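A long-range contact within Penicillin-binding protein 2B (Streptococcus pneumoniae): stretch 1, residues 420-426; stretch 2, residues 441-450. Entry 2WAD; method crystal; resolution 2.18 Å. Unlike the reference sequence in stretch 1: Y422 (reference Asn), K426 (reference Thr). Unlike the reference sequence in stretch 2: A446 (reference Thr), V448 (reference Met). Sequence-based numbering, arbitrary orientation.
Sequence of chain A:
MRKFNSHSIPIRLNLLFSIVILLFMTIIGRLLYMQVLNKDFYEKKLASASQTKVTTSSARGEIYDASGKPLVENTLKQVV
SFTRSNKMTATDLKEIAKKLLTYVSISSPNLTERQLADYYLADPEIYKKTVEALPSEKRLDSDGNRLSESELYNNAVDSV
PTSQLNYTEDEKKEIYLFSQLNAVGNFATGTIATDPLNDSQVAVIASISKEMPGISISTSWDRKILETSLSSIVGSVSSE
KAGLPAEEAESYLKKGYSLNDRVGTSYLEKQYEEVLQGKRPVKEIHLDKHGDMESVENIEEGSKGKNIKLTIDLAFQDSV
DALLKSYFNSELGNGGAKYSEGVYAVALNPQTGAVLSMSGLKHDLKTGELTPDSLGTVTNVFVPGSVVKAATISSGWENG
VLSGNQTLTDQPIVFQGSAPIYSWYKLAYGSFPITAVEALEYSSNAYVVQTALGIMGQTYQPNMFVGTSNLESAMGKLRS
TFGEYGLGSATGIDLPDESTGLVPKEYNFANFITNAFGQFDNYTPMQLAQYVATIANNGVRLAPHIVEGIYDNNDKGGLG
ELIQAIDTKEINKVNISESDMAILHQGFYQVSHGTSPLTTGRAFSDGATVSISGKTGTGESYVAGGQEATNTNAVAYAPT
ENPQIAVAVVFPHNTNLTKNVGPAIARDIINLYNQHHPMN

Stretch 1 420-426: PIYSWYK
Stretch 2, residues 441-450: EYSSNAYVVQ

An irregular strip, residues 420-426, packs against a break between two helices, and three backbone groups at the break, N445 N, Y442 O and S443 O, have partners there: S423 OG, W424 NE1 and a water. A helix comes in through E441, and S443 is the first residue after it to leave helical phi/psi, with positive phi (62/49). S444 (-70/122) is the N-cap of a second helix, which continues beyond Q450. The register is set by S423 and N445, whose CA atoms lie 5.2 Å apart.

Three hydrogen bonds cross the contact. S423, at chi1 m, accepts from the residue after the N-cap: N445 N donates to S423 OG at 2.8 Å and 152°. The CA-to-CB bond of N445 points toward the strip, and with chi1 m and chi2 -22° N445 ND2 donates to Y422 O at 3.1 Å and 158°; its OD1 is satisfied elsewhere in the structure. Thus one residue offers both backbone and side-chain donors to consecutive residues of the strip. On the side before the break, W424 (chi1 p, chi2 -93°) brings its ring edge to the carbonyl, and W424 NE1 donates to Y442 O at 2.8 Å and 146°. One water serves the next carbonyl, accepting from W424 N at 3.1 Å and donating to S443 O at 3.2 Å.

Bonds within each stretch define its local shape. S423 to K426 forms a type I turn, with K426 N to S423 O at 3.1 Å. At the cap, S444 is chi1 t and Y447 N donates to S444 OG at 3.1 Å. V449 N to N445 O, at 3.0 Å, continues the helix.

Two apolar pairs accompany the polar ones. I421, chi1 m, reaches V449, chi1 t, with I421 CD1 4.3 Å from V449 CG1. Y425, chi1 41° and chi2 -100°, sets Y425 CE1 4.0 Å from Y442 CB. Y425 OH lies 3.4 Å from S444 CB and is hydrogen-bonded elsewhere in the structure.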

# COMPACT_ATOMS: atom_id res chain seq x y z
N PRO A 420 -8.20 -31.60 -26.40
CA PRO A 420 -6.75 -31.73 -26.56
C PRO A 420 -6.08 -30.39 -26.27
O PRO A 420 -6.66 -29.35 -26.57
CB PRO A 420 -6.59 -32.06 -28.04
CG PRO A 420 -7.90 -32.51 -28.50
CD PRO A 420 -8.90 -31.75 -27.68
N ILE A 421 -4.88 -30.43 -25.68
CA ILE A 421 -4.14 -29.21 -25.36
C ILE A 421 -3.01 -28.99 -26.35
O ILE A 421 -2.18 -29.90 -26.56
CB ILE A 421 -3.54 -29.27 -23.92
CG1 ILE A 421 -4.64 -29.26 -22.85
CG2 ILE A 421 -2.59 -28.13 -23.68
CD1 ILE A 421 -4.26 -30.09 -21.62
N TYR A 422 -2.96 -27.78 -26.91
CA TYR A 422 -1.93 -27.37 -27.89
C TYR A 422 -1.18 -26.14 -27.40
O TYR A 422 -1.61 -25.48 -26.45
CB TYR A 422 -2.56 -27.02 -29.24
CG TYR A 422 -3.28 -28.15 -29.92
CD1 TYR A 422 -2.61 -29.04 -30.73
CD2 TYR A 422 -4.64 -28.35 -29.72
CE1 TYR A 422 -3.26 -30.10 -31.34
CE2 TYR A 422 -5.30 -29.41 -30.32
CZ TYR A 422 -4.61 -30.27 -31.14
OH TYR A 422 -5.27 -31.33 -31.75
N SER A 423 -0.09 -25.81 -28.09
CA SER A 423 0.63 -24.57 -27.84
C SER A 423 0.20 -23.56 -28.90
O SER A 423 -0.64 -23.89 -29.74
CB SER A 423 2.14 -24.82 -27.91
OG SER A 423 2.56 -25.60 -26.80
N TRP A 424 0.75 -22.36 -28.88
CA TRP A 424 0.37 -21.32 -29.84
C TRP A 424 0.63 -21.75 -31.28
O TRP A 424 -0.07 -21.33 -32.19
CB TRP A 424 1.10 -20.00 -29.52
CG TRP A 424 2.60 -20.02 -29.70
CD1 TRP A 424 3.55 -20.30 -28.75
CD2 TRP A 424 3.33 -19.69 -30.90
NE1 TRP A 424 4.81 -20.15 -29.27
CE2 TRP A 424 4.70 -19.80 -30.59
CE3 TRP A 424 2.95 -19.33 -32.19
CZ2 TRP A 424 5.69 -19.54 -31.54
CZ3 TRP A 424 3.95 -19.07 -33.14
CH2 TRP A 424 5.30 -19.18 -32.80
N TYR A 425 1.60 -22.63 -31.49
CA TYR A 425 1.96 -23.11 -32.82
C TYR A 425 1.22 -24.37 -33.32
O TYR A 425 1.49 -24.85 -34.42
CB TYR A 425 3.47 -23.34 -32.88
CG TYR A 425 4.10 -23.98 -31.65
CD1 TYR A 425 4.76 -23.20 -30.70
CD2 TYR A 425 4.08 -25.35 -31.47
CE1 TYR A 425 5.37 -23.76 -29.59
CE2 TYR A 425 4.69 -25.94 -30.36
CZ TYR A 425 5.34 -25.14 -29.43
OH TYR A 425 5.96 -25.72 -28.33
N LYS A 426 0.31 -24.91 -32.51
CA LYS A 426 -0.56 -26.03 -32.89
C LYS A 426 0.18 -27.20 -33.54
O LYS A 426 1.07 -27.79 -32.95
CB LYS A 426 -1.71 -25.57 -33.82
CG LYS A 426 -2.40 -24.28 -33.41
CD LYS A 426 -3.15 -24.51 -32.11
CE LYS A 426 -3.94 -23.30 -31.66
NZ LYS A 426 -4.50 -23.55 -30.30
N GLU A 441 11.88 -21.10 -24.38
CA GLU A 441 12.08 -20.31 -25.61
C GLU A 441 10.84 -20.25 -26.49
O GLU A 441 10.49 -19.16 -26.98
CB GLU A 441 13.29 -20.79 -26.41
CG GLU A 441 13.53 -20.02 -27.71
CD GLU A 441 14.77 -20.51 -28.48
OE1 GLU A 441 15.47 -21.43 -28.00
OE2 GLU A 441 15.05 -19.97 -29.57
N TYR A 442 10.17 -21.40 -26.63
CA TYR A 442 8.98 -21.54 -27.47
C TYR A 442 7.64 -21.39 -26.77
O TYR A 442 6.59 -21.30 -27.41
CB TYR A 442 8.97 -22.91 -28.16
CG TYR A 442 10.25 -23.33 -28.82
CD1 TYR A 442 11.19 -22.40 -29.26
CD2 TYR A 442 10.51 -24.68 -29.04
CE1 TYR A 442 12.38 -22.82 -29.87
CE2 TYR A 442 11.68 -25.10 -29.66
CZ TYR A 442 12.62 -24.17 -30.06
OH TYR A 442 13.78 -24.62 -30.66
N SER A 443 7.68 -21.34 -25.44
CA SER A 443 6.47 -21.29 -24.63
C SER A 443 5.63 -22.54 -24.84
O SER A 443 4.43 -22.46 -25.08
CB SER A 443 5.65 -20.01 -24.88
OG SER A 443 4.83 -19.69 -23.75
N SER A 444 6.27 -23.69 -24.74
CA SER A 444 5.59 -24.96 -24.95
C SER A 444 4.62 -25.27 -23.81
O SER A 444 5.04 -25.37 -22.64
CB SER A 444 6.63 -26.08 -25.03
OG SER A 444 6.00 -27.34 -24.88
N ASN A 445 3.35 -25.45 -24.13
CA ASN A 445 2.43 -26.02 -23.15
C ASN A 445 2.65 -27.53 -22.91
O ASN A 445 2.40 -28.01 -21.80
CB ASN A 445 0.96 -25.79 -23.53
CG ASN A 445 0.48 -24.37 -23.28
OD1 ASN A 445 1.04 -23.61 -22.47
ND2 ASN A 445 -0.61 -24.01 -23.95
N ALA A 446 3.11 -28.27 -23.91
CA ALA A 446 3.30 -29.72 -23.77
C ALA A 446 4.29 -30.03 -22.65
O ALA A 446 4.12 -31.01 -21.92
CB ALA A 446 3.78 -30.37 -25.06
N TYR A 447 5.34 -29.22 -22.56
CA TYR A 447 6.40 -29.50 -21.58
C TYR A 447 5.88 -29.37 -20.13
O TYR A 447 6.20 -30.21 -19.27
CB TYR A 447 7.61 -28.58 -21.81
CG TYR A 447 8.88 -29.04 -21.12
CD1 TYR A 447 9.77 -29.89 -21.77
CD2 TYR A 447 9.19 -28.65 -19.82
CE1 TYR A 447 10.93 -30.33 -21.15
CE2 TYR A 447 10.35 -29.09 -19.19
CZ TYR A 447 11.21 -29.93 -19.87
OH TYR A 447 12.36 -30.39 -19.28
N VAL A 448 5.08 -28.32 -19.87
CA VAL A 448 4.65 -28.00 -18.52
C VAL A 448 3.44 -28.83 -18.09
O VAL A 448 3.25 -29.05 -16.90
CB VAL A 448 4.34 -26.50 -18.29
CG1 VAL A 448 5.64 -25.67 -18.24
CG2 VAL A 448 3.35 -25.96 -19.31
N VAL A 449 2.60 -29.22 -19.04
CA VAL A 449 1.48 -30.10 -18.77
C VAL A 449 1.97 -31.53 -18.45
O VAL A 449 1.48 -32.16 -17.51
CB VAL A 449 0.47 -30.10 -19.94
CG1 VAL A 449 -0.55 -31.20 -19.75
CG2 VAL A 449 -0.27 -28.76 -19.99
N GLN A 450 2.93 -32.03 -19.20
CA GLN A 450 3.59 -33.29 -18.86
C GLN A 450 4.32 -33.22 -17.53
O GLN A 450 4.21 -34.12 -16.72
CB GLN A 450 4.55 -33.73 -19.99
CG GLN A 450 3.83 -34.29 -21.20
CD GLN A 450 4.76 -34.64 -22.36
OE1 GLN A 450 5.01 -35.81 -22.63
NE2 GLN A 450 5.26 -33.62 -23.06
O HOH W 1 1.45 -21.83 -25.93